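Local structure of putative LacI-family transcriptional regulator (Bacteroides fragilis, 3GBV) at residues K8-H18 / F41-P52; S120-L131 / D225-L233. The protein is a putative LacI-family transcriptional regulator, which probably binds DNA and responds to a small effector through its periplasmic-binding-protein-like domain. All coordinates share one frame; numbering follows the deposited sequence.

Contact 1: K8-H18 / F41-P52. With EDO (1,2-ethanediol), chain C.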
loop_
_atom_site.group_PDB
_atom_site.type_symbol
_atom_site.label_atom_id
_atom_site.label_comp_id
_atom_site.label_asym_id
_atom_site.label_seq_id
_atom_site.Cartn_x
_atom_site.Cartn_y
_atom_site.Cartn_z
ATOM N N LYS A 8 -5.336 -21.635 -31.065
ATOM C CA LYS A 8 -4.991 -21.106 -29.749
ATOM C C LYS A 8 -5.805 -19.867 -29.392
ATOM O O LYS A 8 -6.565 -19.345 -30.209
ATOM C CB LYS A 8 -3.499 -20.757 -29.686
ATOM C CG LYS A 8 -3.074 -19.641 -30.638
ATOM C CD LYS A 8 -1.632 -19.204 -30.377
ATOM C CE LYS A 8 -1.215 -18.000 -31.229
ATOM N NZ LYS A 8 -0.999 -18.330 -32.670
ATOM N N TYR A 9 -5.647 -19.409 -28.155
ATOM C CA TYR A 9 -6.334 -18.212 -27.690
ATOM C C TYR A 9 -5.353 -17.060 -27.835
ATOM O O TYR A 9 -4.206 -17.152 -27.390
ATOM C CB TYR A 9 -6.752 -18.358 -26.226
ATOM C CG TYR A 9 -8.028 -19.137 -26.028
ATOM C CD1 TYR A 9 -9.257 -18.624 -26.448
ATOM C CD2 TYR A 9 -8.009 -20.389 -25.419
ATOM C CE1 TYR A 9 -10.442 -19.348 -26.263
ATOM C CE2 TYR A 9 -9.179 -21.120 -25.230
ATOM C CZ TYR A 9 -10.391 -20.599 -25.651
ATOM O OH TYR A 9 -11.543 -21.337 -25.463
ATOM N N THR A 10 -5.806 -15.982 -28.465
ATOM C CA THR A 10 -4.956 -14.820 -28.683
ATOM C C THR A 10 -5.570 -13.546 -28.114
ATOM O O THR A 10 -6.665 -13.149 -28.507
ATOM C CB THR A 10 -4.685 -14.623 -30.194
ATOM O OG1 THR A 10 -4.147 -15.837 -30.739
ATOM C CG2 THR A 10 -3.683 -13.498 -30.420
ATOM N N PHE A 11 -4.863 -12.920 -27.177
ATOM C CA PHE A 11 -5.337 -11.688 -26.560
ATOM C C PHE A 11 -4.459 -10.543 -27.026
ATOM O O PHE A 11 -3.265 -10.511 -26.732
ATOM C CB PHE A 11 -5.275 -11.777 -25.032
ATOM C CG PHE A 11 -6.036 -12.938 -24.453
ATOM C CD1 PHE A 11 -7.339 -13.216 -24.865
ATOM C CD2 PHE A 11 -5.458 -13.736 -23.470
ATOM C CE1 PHE A 11 -8.054 -14.271 -24.303
ATOM C CE2 PHE A 11 -6.161 -14.790 -22.901
ATOM C CZ PHE A 11 -7.466 -15.060 -23.318
ATOM N N ALA A 12 -5.045 -9.608 -27.764
ATOM C CA ALA A 12 -4.282 -8.469 -28.261
ATOM C C ALA A 12 -4.231 -7.373 -27.196
ATOM O O ALA A 12 -5.270 -6.911 -26.724
ATOM C CB ALA A 12 -4.917 -7.936 -29.546
ATOM N N CYS A 13 -3.027 -6.960 -26.820
ATOM C CA CYS A 13 -2.863 -5.915 -25.813
ATOM C C CYS A 13 -2.313 -4.658 -26.475
ATOM O O CYS A 13 -1.159 -4.624 -26.895
ATOM C CB CYS A 13 -1.911 -6.387 -24.710
ATOM S SG CYS A 13 -2.317 -8.031 -24.043
ATOM N N LEU A 14 -3.142 -3.625 -26.566
ATOM C CA LEU A 14 -2.733 -2.379 -27.205
ATOM C C LEU A 14 -2.339 -1.336 -26.163
ATOM O O LEU A 14 -3.178 -0.840 -25.409
ATOM C CB LEU A 14 -3.875 -1.866 -28.086
ATOM C CG LEU A 14 -3.583 -0.737 -29.075
ATOM C CD1 LEU A 14 -2.475 -1.164 -30.033
ATOM C CD2 LEU A 14 -4.867 -0.390 -29.842
ATOM N N LEU A 15 -1.049 -1.022 -26.122
ATOM C CA LEU A 15 -0.517 -0.062 -25.166
ATOM C C LEU A 15 0.276 1.030 -25.878
ATOM O O LEU A 15 0.744 0.840 -27.004
ATOM C CB LEU A 15 0.409 -0.776 -24.176
ATOM C CG LEU A 15 -0.118 -2.002 -23.429
ATOM C CD1 LEU A 15 1.044 -2.702 -22.739
ATOM C CD2 LEU A 15 -1.171 -1.585 -22.425
ATOM N N PRO A 16 0.430 2.195 -25.233
ATOM C CA PRO A 16 1.179 3.315 -25.815
ATOM C C PRO A 16 2.662 2.976 -25.966
ATOM O O PRO A 16 3.258 2.373 -25.071
ATOM C CB PRO A 16 0.978 4.437 -24.794
ATOM C CG PRO A 16 -0.335 4.107 -24.155
ATOM C CD PRO A 16 -0.243 2.608 -23.987
ATOM N N LYS A 17 3.258 3.354 -27.096
ATOM C CA LYS A 17 4.682 3.111 -27.303
ATOM C C LYS A 17 5.394 3.760 -26.123
ATOM O O LYS A 17 4.944 4.782 -25.607
ATOM C CB LYS A 17 5.170 3.751 -28.613
ATOM C CG LYS A 17 4.751 3.016 -29.890
ATOM C CD LYS A 17 5.108 3.832 -31.136
ATOM C CE LYS A 17 4.665 3.142 -32.428
ATOM N NZ LYS A 17 4.721 4.072 -33.604
ATOM N N HIS A 18 6.503 3.166 -25.698
ATOM C CA HIS A 18 7.256 3.688 -24.567
ATOM C C HIS A 18 8.666 3.101 -24.532
ATOM O O HIS A 18 8.999 2.222 -25.325
ATOM C CB HIS A 18 6.531 3.342 -23.265
ATOM C CG HIS A 18 6.440 1.870 -22.997
ATOM N ND1 HIS A 18 5.543 1.048 -23.643
ATOM C CD2 HIS A 18 7.166 1.066 -22.184
ATOM C CE1 HIS A 18 5.719 -0.198 -23.242
ATOM N NE2 HIS A 18 6.701 -0.215 -22.357
ATOM N N PHE A 41 -3.897 -23.529 -20.749
ATOM C CA PHE A 41 -4.968 -23.276 -21.702
ATOM C C PHE A 41 -4.430 -22.712 -22.998
ATOM O O PHE A 41 -5.185 -22.237 -23.844
ATOM C CB PHE A 41 -5.974 -22.326 -21.074
ATOM C CG PHE A 41 -6.431 -22.776 -19.727
ATOM C CD1 PHE A 41 -7.147 -23.963 -19.586
ATOM C CD2 PHE A 41 -6.075 -22.069 -18.587
ATOM C CE1 PHE A 41 -7.495 -24.441 -18.326
ATOM C CE2 PHE A 41 -6.419 -22.539 -17.322
ATOM C CZ PHE A 41 -7.128 -23.731 -17.193
ATOM N N ASN A 42 -3.112 -22.768 -23.138
ATOM C CA ASN A 42 -2.434 -22.293 -24.333
ATOM C C ASN A 42 -2.994 -20.975 -24.854
ATOM O O ASN A 42 -3.788 -20.954 -25.799
ATOM C CB ASN A 42 -2.515 -23.367 -25.420
ATOM C CG ASN A 42 -1.983 -24.713 -24.942
ATOM O OD1 ASN A 42 -0.816 -24.834 -24.546
ATOM N ND2 ASN A 42 -2.842 -25.733 -24.970
ATOM N N ILE A 43 -2.571 -19.884 -24.219
ATOM C CA ILE A 43 -2.992 -18.540 -24.597
ATOM C C ILE A 43 -1.754 -17.735 -24.958
ATOM O O ILE A 43 -0.663 -18.018 -24.465
ATOM C CB ILE A 43 -3.697 -17.811 -23.434
ATOM C CG1 ILE A 43 -2.749 -17.713 -22.237
ATOM C CG2 ILE A 43 -4.971 -18.541 -23.053
ATOM C CD1 ILE A 43 -3.254 -16.836 -21.120
ATOM N N SER A 44 -1.919 -16.735 -25.815
ATOM C CA SER A 44 -0.798 -15.890 -26.198
ATOM C C SER A 44 -1.221 -14.430 -26.223
ATOM O O SER A 44 -2.262 -14.067 -26.779
ATOM C CB SER A 44 -0.235 -16.306 -27.564
ATOM O OG SER A 44 -1.189 -16.170 -28.599
ATOM N N ALA A 45 -0.409 -13.595 -25.595
ATOM C CA ALA A 45 -0.681 -12.176 -25.534
ATOM C C ALA A 45 0.132 -11.485 -26.609
ATOM O O ALA A 45 1.366 -11.512 -26.577
ATOM C CB ALA A 45 -0.303 -11.637 -24.175
ATOM N N ASN A 46 -0.562 -10.880 -27.567
ATOM C CA ASN A 46 0.110 -10.173 -28.641
ATOM C C ASN A 46 0.133 -8.679 -28.341
ATOM O O ASN A 46 -0.851 -7.961 -28.543
ATOM C CB ASN A 46 -0.578 -10.440 -29.980
ATOM C CG ASN A 46 0.050 -9.660 -31.110
ATOM O OD1 ASN A 46 1.270 -9.502 -31.160
ATOM N ND2 ASN A 46 -0.775 -9.173 -32.030
ATOM N N ILE A 47 1.275 -8.219 -27.851
ATOM C CA ILE A 47 1.443 -6.825 -27.504
ATOM C C ILE A 47 1.847 -5.987 -28.703
ATOM O O ILE A 47 2.808 -6.305 -29.396
ATOM C CB ILE A 47 2.528 -6.655 -26.427
ATOM C CG1 ILE A 47 2.191 -7.514 -25.205
ATOM C CG2 ILE A 47 2.651 -5.184 -26.051
ATOM C CD1 ILE A 47 3.257 -7.486 -24.124
ATOM N N THR A 48 1.094 -4.927 -28.965
ATOM C CA THR A 48 1.447 -4.025 -30.052
ATOM C C THR A 48 1.385 -2.644 -29.446
ATOM O O THR A 48 0.519 -2.359 -28.620
ATOM C CB THR A 48 0.473 -4.085 -31.261
ATOM O OG1 THR A 48 -0.762 -3.440 -30.930
ATOM C CG2 THR A 48 0.210 -5.516 -31.661
ATOM N N HIS A 49 2.322 -1.797 -29.841
ATOM C CA HIS A 49 2.382 -0.439 -29.335
ATOM C C HIS A 49 1.833 0.501 -30.381
ATOM O O HIS A 49 1.927 0.235 -31.581
ATOM C CB HIS A 49 3.820 -0.096 -29.002
ATOM C CG HIS A 49 4.433 -1.046 -28.030
ATOM N ND1 HIS A 49 4.108 -1.050 -26.692
ATOM C CD2 HIS A 49 5.297 -2.071 -28.212
ATOM C CE1 HIS A 49 4.746 -2.038 -26.091
ATOM N NE2 HIS A 49 5.472 -2.675 -26.992
ATOM N N TYR A 50 1.260 1.605 -29.927
ATOM C CA TYR A 50 0.670 2.560 -30.843
ATOM C C TYR A 50 1.107 3.987 -30.577
ATOM O O TYR A 50 1.491 4.331 -29.456
ATOM C CB TYR A 50 -0.853 2.475 -30.750
ATOM C CG TYR A 50 -1.432 3.008 -29.456
ATOM C CD1 TYR A 50 -1.660 4.374 -29.282
ATOM C CD2 TYR A 50 -1.804 2.142 -28.423
ATOM C CE1 TYR A 50 -2.259 4.867 -28.120
ATOM C CE2 TYR A 50 -2.400 2.624 -27.253
ATOM C CZ TYR A 50 -2.629 3.989 -27.110
ATOM O OH TYR A 50 -3.265 4.471 -25.978
ATOM N N ASP A 51 1.050 4.817 -31.617
ATOM C CA ASP A 51 1.394 6.222 -31.480
ATOM C C ASP A 51 0.106 6.808 -30.928
ATOM O O ASP A 51 -0.931 6.755 -31.583
ATOM C CB ASP A 51 1.712 6.844 -32.841
ATOM C CG ASP A 51 2.327 8.226 -32.715
ATOM O OD1 ASP A 51 1.987 8.941 -31.741
ATOM O OD2 ASP A 51 3.140 8.599 -33.592
ATOM N N PRO A 52 0.148 7.368 -29.717
ATOM C CA PRO A 52 -1.055 7.939 -29.108
ATOM C C PRO A 52 -1.536 9.273 -29.667
ATOM O O PRO A 52 -2.692 9.646 -29.474
ATOM C CB PRO A 52 -0.673 8.079 -27.629
ATOM C CG PRO A 52 0.592 7.247 -27.476
ATOM C CD PRO A 52 1.283 7.445 -28.786
HETATM C C1 EDO C . -5.843 5.808 -28.100
HETATM O O1 EDO C . -6.683 6.436 -27.126
HETATM C C2 EDO C . -5.227 6.872 -29.013
HETATM O O2 EDO C . -4.469 7.806 -28.230
#
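Strands 9-16 and 43-50 run parallel, their axes approaching to 4.6 Å at an angle of 24°, and exchange backbone hydrogen bonds from Y9 to K17. S44 N gives one to Y9 O (2.8 Å), and F11 N returns one to S44 O. The alternation continues until K17 N reaches Y50 O. On one face, the F11 ring carbon CE2 lies 3.9 Å from I43 CB, and C13 SG rests near A45 CB. Helix 254-270 covers F11 and I43. The two strands, with helix 23-37 between them, form the first beta-alpha-beta unit of a Rossmann-like domain, as in periplasmic binding proteins, and 43-50 is an edge strand of its sheet within this chain. Y50 CG stands between its backbone N and carbonyl carbon (chi1 70°), which brings the ring back against L14 and P16. P16 CA sits over one ring face, 4.0 Å from the centroid, a CH-pi contact. L14 CG approaches Y50 CD2 at 3.4 Å. Y50 OH is hydrogen-bonded outside the pair, to A76 O and T78 OG1. The H18 and H49 rings meet obliquely, planes at 74°, with their CE1 atoms 3.5 Å apart. H18 ND1 donates to P16 O at 3.0 Å, which holds its ring beside H49.

Contact 2: S120-L131 / D225-L233. With EDO (1,2-ethanediol), chain D.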
loop_
_atom_site.group_PDB
_atom_site.type_symbol
_atom_site.label_atom_id
_atom_site.label_comp_id
_atom_site.label_asym_id
_atom_site.label_seq_id
_atom_site.Cartn_x
_atom_site.Cartn_y
_atom_site.Cartn_z
ATOM N N SER A 120 -8.514 9.345 -6.405
ATOM C CA SER A 120 -7.059 9.350 -6.375
ATOM C C SER A 120 -6.543 10.780 -6.280
ATOM O O SER A 120 -5.572 11.054 -5.574
ATOM C CB SER A 120 -6.497 8.672 -7.625
ATOM O OG SER A 120 -5.079 8.716 -7.638
ATOM N N GLY A 121 -7.207 11.689 -6.986
ATOM C CA GLY A 121 -6.811 13.083 -6.972
ATOM C C GLY A 121 -7.190 13.766 -5.675
ATOM O O GLY A 121 -6.445 14.606 -5.166
ATOM N N TYR A 122 -8.357 13.406 -5.146
ATOM C CA TYR A 122 -8.858 13.962 -3.891
ATOM C C TYR A 122 -7.847 13.600 -2.788
ATOM O O TYR A 122 -7.472 14.434 -1.954
ATOM C CB TYR A 122 -10.227 13.346 -3.583
ATOM C CG TYR A 122 -10.999 14.016 -2.471
ATOM C CD1 TYR A 122 -11.668 15.216 -2.687
ATOM C CD2 TYR A 122 -11.072 13.439 -1.205
ATOM C CE1 TYR A 122 -12.391 15.828 -1.667
ATOM C CE2 TYR A 122 -11.792 14.041 -0.175
ATOM C CZ TYR A 122 -12.448 15.235 -0.413
ATOM O OH TYR A 122 -13.152 15.831 0.613
ATOM N N PHE A 123 -7.416 12.344 -2.801
ATOM C CA PHE A 123 -6.438 11.831 -1.845
ATOM C C PHE A 123 -5.097 12.546 -2.003
ATOM O O PHE A 123 -4.433 12.873 -1.011
ATOM C CB PHE A 123 -6.230 10.324 -2.067
ATOM C CG PHE A 123 -5.049 9.747 -1.325
ATOM C CD1 PHE A 123 -5.165 9.335 -0.001
ATOM C CD2 PHE A 123 -3.821 9.605 -1.960
ATOM C CE1 PHE A 123 -4.068 8.782 0.674
ATOM C CE2 PHE A 123 -2.722 9.055 -1.290
ATOM C CZ PHE A 123 -2.845 8.642 0.027
ATOM N N ALA A 124 -4.702 12.768 -3.256
ATOM C CA ALA A 124 -3.440 13.430 -3.568
ATOM C C ALA A 124 -3.443 14.838 -2.998
ATOM O O ALA A 124 -2.425 15.312 -2.509
ATOM C CB ALA A 124 -3.219 13.468 -5.073
ATOM N N ALA A 125 -4.600 15.489 -3.049
ATOM C CA ALA A 125 -4.757 16.838 -2.522
ATOM C C ALA A 125 -4.539 16.841 -1.013
ATOM O O ALA A 125 -3.831 17.704 -0.486
ATOM C CB ALA A 125 -6.145 17.373 -2.847
ATOM N N ARG A 126 -5.159 15.881 -0.326
ATOM C CA ARG A 126 -5.019 15.750 1.123
ATOM C C ARG A 126 -3.546 15.640 1.491
ATOM O O ARG A 126 -3.054 16.363 2.355
ATOM C CB ARG A 126 -5.762 14.497 1.617
ATOM C CG ARG A 126 -5.360 13.984 3.012
ATOM C CD ARG A 126 -5.675 14.981 4.101
ATOM N NE ARG A 126 -5.217 14.538 5.423
ATOM C CZ ARG A 126 -5.750 13.536 6.124
ATOM N NH1 ARG A 126 -6.773 12.842 5.645
ATOM N NH2 ARG A 126 -5.267 13.239 7.325
HETATM N N MSE A 127 -2.838 14.740 0.819
HETATM C CA MSE A 127 -1.418 14.523 1.111
HETATM C C MSE A 127 -0.546 15.737 0.809
HETATM O O MSE A 127 0.408 16.015 1.538
HETATM C CB MSE A 127 -0.873 13.310 0.338
HETATM C CG MSE A 127 -1.570 11.982 0.638
HETATM SE SE MSE A 127 -1.542 11.619 2.556
HETATM C CE MSE A 127 0.410 11.427 2.940
ATOM N N LEU A 128 -0.857 16.449 -0.269
ATOM C CA LEU A 128 -0.083 17.628 -0.629
ATOM C C LEU A 128 -0.256 18.732 0.415
ATOM O O LEU A 128 0.701 19.431 0.766
ATOM C CB LEU A 128 -0.506 18.168 -1.991
ATOM C CG LEU A 128 0.303 19.393 -2.432
ATOM C CD1 LEU A 128 1.684 18.938 -2.874
ATOM C CD2 LEU A 128 -0.404 20.118 -3.564
HETATM N N MSE A 129 -1.478 18.881 0.908
HETATM C CA MSE A 129 -1.778 19.910 1.898
HETATM C C MSE A 129 -1.195 19.630 3.279
HETATM O O MSE A 129 -1.108 20.531 4.110
HETATM C CB MSE A 129 -3.290 20.112 1.992
HETATM C CG MSE A 129 -3.854 20.725 0.734
HETATM SE SE MSE A 129 -2.903 22.438 0.399
HETATM C CE MSE A 129 -1.688 22.074 -1.036
ATOM N N LEU A 130 -0.830 18.376 3.525
ATOM C CA LEU A 130 -0.216 17.969 4.790
ATOM C C LEU A 130 1.211 18.519 4.723
ATOM O O LEU A 130 1.828 18.850 5.735
ATOM C CB LEU A 130 -0.155 16.436 4.892
ATOM C CG LEU A 130 0.693 15.871 6.049
ATOM C CD1 LEU A 130 -0.057 16.062 7.363
ATOM C CD2 LEU A 130 0.996 14.384 5.827
ATOM N N LEU A 131 1.703 18.598 3.491
ATOM C CA LEU A 131 3.037 19.074 3.151
ATOM C C LEU A 131 3.086 20.603 3.043
ATOM O O LEU A 131 4.025 21.240 3.521
ATOM C CB LEU A 131 3.428 18.472 1.802
ATOM C CG LEU A 131 4.751 17.765 1.551
ATOM C CD1 LEU A 131 4.927 16.604 2.496
ATOM C CD2 LEU A 131 4.758 17.279 0.118
ATOM N N ASP A 225 14.420 23.575 -1.801
ATOM C CA ASP A 225 13.330 24.299 -1.166
ATOM C C ASP A 225 12.015 24.083 -1.921
ATOM O O ASP A 225 11.188 24.991 -2.037
ATOM C CB ASP A 225 13.665 25.789 -1.100
ATOM C CG ASP A 225 12.744 26.544 -0.174
ATOM O OD1 ASP A 225 12.741 26.236 1.039
ATOM O OD2 ASP A 225 12.017 27.438 -0.656
ATOM N N PHE A 226 11.832 22.867 -2.425
ATOM C CA PHE A 226 10.635 22.508 -3.175
ATOM C C PHE A 226 10.481 20.987 -3.152
ATOM O O PHE A 226 11.456 20.260 -3.364
ATOM C CB PHE A 226 10.767 22.975 -4.625
ATOM C CG PHE A 226 9.469 22.996 -5.383
ATOM C CD1 PHE A 226 8.685 24.142 -5.406
ATOM C CD2 PHE A 226 9.029 21.871 -6.078
ATOM C CE1 PHE A 226 7.476 24.169 -6.112
ATOM C CE2 PHE A 226 7.816 21.889 -6.789
ATOM C CZ PHE A 226 7.045 23.039 -6.804
ATOM N N SER A 227 9.261 20.513 -2.900
ATOM C CA SER A 227 8.984 19.079 -2.861
ATOM C C SER A 227 7.797 18.689 -3.752
ATOM O O SER A 227 6.783 19.394 -3.809
ATOM C CB SER A 227 8.709 18.638 -1.424
ATOM O OG SER A 227 7.556 19.276 -0.910
ATOM N N LEU A 228 7.938 17.562 -4.448
ATOM C CA LEU A 228 6.894 17.069 -5.333
ATOM C C LEU A 228 6.127 15.884 -4.771
ATOM O O LEU A 228 6.574 15.190 -3.856
ATOM C CB LEU A 228 7.466 16.576 -6.671
ATOM C CG LEU A 228 8.136 17.368 -7.796
ATOM C CD1 LEU A 228 7.521 18.751 -7.902
ATOM C CD2 LEU A 228 9.616 17.439 -7.547
ATOM N N ILE A 229 4.960 15.665 -5.364
ATOM C CA ILE A 229 4.125 14.518 -5.077
ATOM C C ILE A 229 3.938 13.982 -6.490
ATOM O O ILE A 229 3.569 14.720 -7.400
ATOM C CB ILE A 229 2.766 14.890 -4.468
ATOM C CG1 ILE A 229 2.943 15.190 -2.981
ATOM C CG2 ILE A 229 1.763 13.728 -4.658
ATOM C CD1 ILE A 229 1.635 15.283 -2.224
ATOM N N GLY A 230 4.240 12.710 -6.686
ATOM C CA GLY A 230 4.110 12.145 -8.010
ATOM C C GLY A 230 3.399 10.817 -8.022
ATOM O O GLY A 230 2.936 10.335 -6.990
ATOM N N TYR A 231 3.320 10.228 -9.210
ATOM C CA TYR A 231 2.665 8.947 -9.388
ATOM C C TYR A 231 3.576 7.861 -9.949
ATOM O O TYR A 231 4.492 8.128 -10.734
ATOM C CB TYR A 231 1.462 9.110 -10.320
ATOM C CG TYR A 231 0.200 9.587 -9.638
ATOM C CD1 TYR A 231 -0.849 8.705 -9.369
ATOM C CD2 TYR A 231 0.040 10.920 -9.289
ATOM C CE1 TYR A 231 -2.031 9.157 -8.774
ATOM C CE2 TYR A 231 -1.126 11.376 -8.702
ATOM C CZ TYR A 231 -2.162 10.498 -8.448
ATOM O OH TYR A 231 -3.334 10.993 -7.893
ATOM N N ASP A 232 3.317 6.634 -9.510
ATOM C CA ASP A 232 4.012 5.455 -9.985
ATOM C C ASP A 232 5.464 5.249 -9.612
ATOM O O ASP A 232 6.248 6.194 -9.454
ATOM C CB ASP A 232 3.811 5.364 -11.493
ATOM C CG ASP A 232 2.340 5.455 -11.871
ATOM O OD1 ASP A 232 1.528 4.662 -11.341
ATOM O OD2 ASP A 232 1.990 6.325 -12.683
ATOM N N LEU A 233 5.802 3.975 -9.469
ATOM C CA LEU A 233 7.121 3.552 -9.061
ATOM C C LEU A 233 8.160 3.340 -10.149
ATOM O O LEU A 233 8.860 2.337 -10.140
ATOM C CB LEU A 233 6.979 2.288 -8.210
ATOM C CG LEU A 233 6.647 2.471 -6.717
ATOM C CD1 LEU A 233 5.925 3.771 -6.473
ATOM C CD2 LEU A 233 5.817 1.312 -6.231
HETATM C C1 EDO D . -0.986 6.775 -13.767
HETATM O O1 EDO D . -0.048 7.851 -13.791
HETATM C C2 EDO D . -1.359 6.355 -15.188
HETATM O O2 EDO D . -0.267 5.674 -15.796
#
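I229 of strand 227-231 points its side chain at helix 117-131, which packs against the mixed sheet of the second alpha/beta domain of this periplasmic-binding-protein-like fold. The segments run nearly antiparallel, at 162°, with axes 9.5 Å apart. The CB of I229 carries two branches. CG1 is anti to the carbonyl carbon (chi1 -79°), and this branch makes the contacts. CG1 itself lies 4.0 Å from L128 CD1 and 4.2 Å from L131 CD2. Its tip, CD1, presses on the helix backbone. It comes within 3.3 Å of L128 CA, a tight carbon-carbon approach, and it also meets L128 CB and M127 CB. The L128 side chain lies at a slant across I229, while L131 runs alongside it pointing the other way. L131 CD2 also touches S227 OG at 3.6 Å. I205 of the adjacent strand 203-206 packs on both I229 and A124. The helix also faces the second subunit, where R126 forms a salt bridge with E289 of that chain. At the other end of the contact, Y231 reaches the helix with its ring edge. A124 CB lies 3.8 Å from Y231 OH. S120 OG, which also hydrogen-bonds Q115 OE1, lies near the plane of the Y231 ring and is hydrogen-bonded to Y231 OH at 2.9 Å.

Overall arrangement
Contact 1 and contact 2 lie in different sheets of one chain, on opposite sides of its centre. Their centres are 33 Å apart, and their nearest atoms, about 12 Å apart, do not touch. Both segments of contact 1 precede those of contact 2 in the chain. Contact 1 joins neighbouring strands in the all-parallel sheet, whereas contact 2 lays a helix on the mixed sheet. In LacI-family relatives the effector binds in the cleft between two such domains. Each contact has one 1,2-ethanediol, probably from the crystallisation liquor, hydrogen-bonded to P52 O in contact 1 and to D232 OD2 in contact 2. Of the two, contact 2 is the one touched by the second subunit.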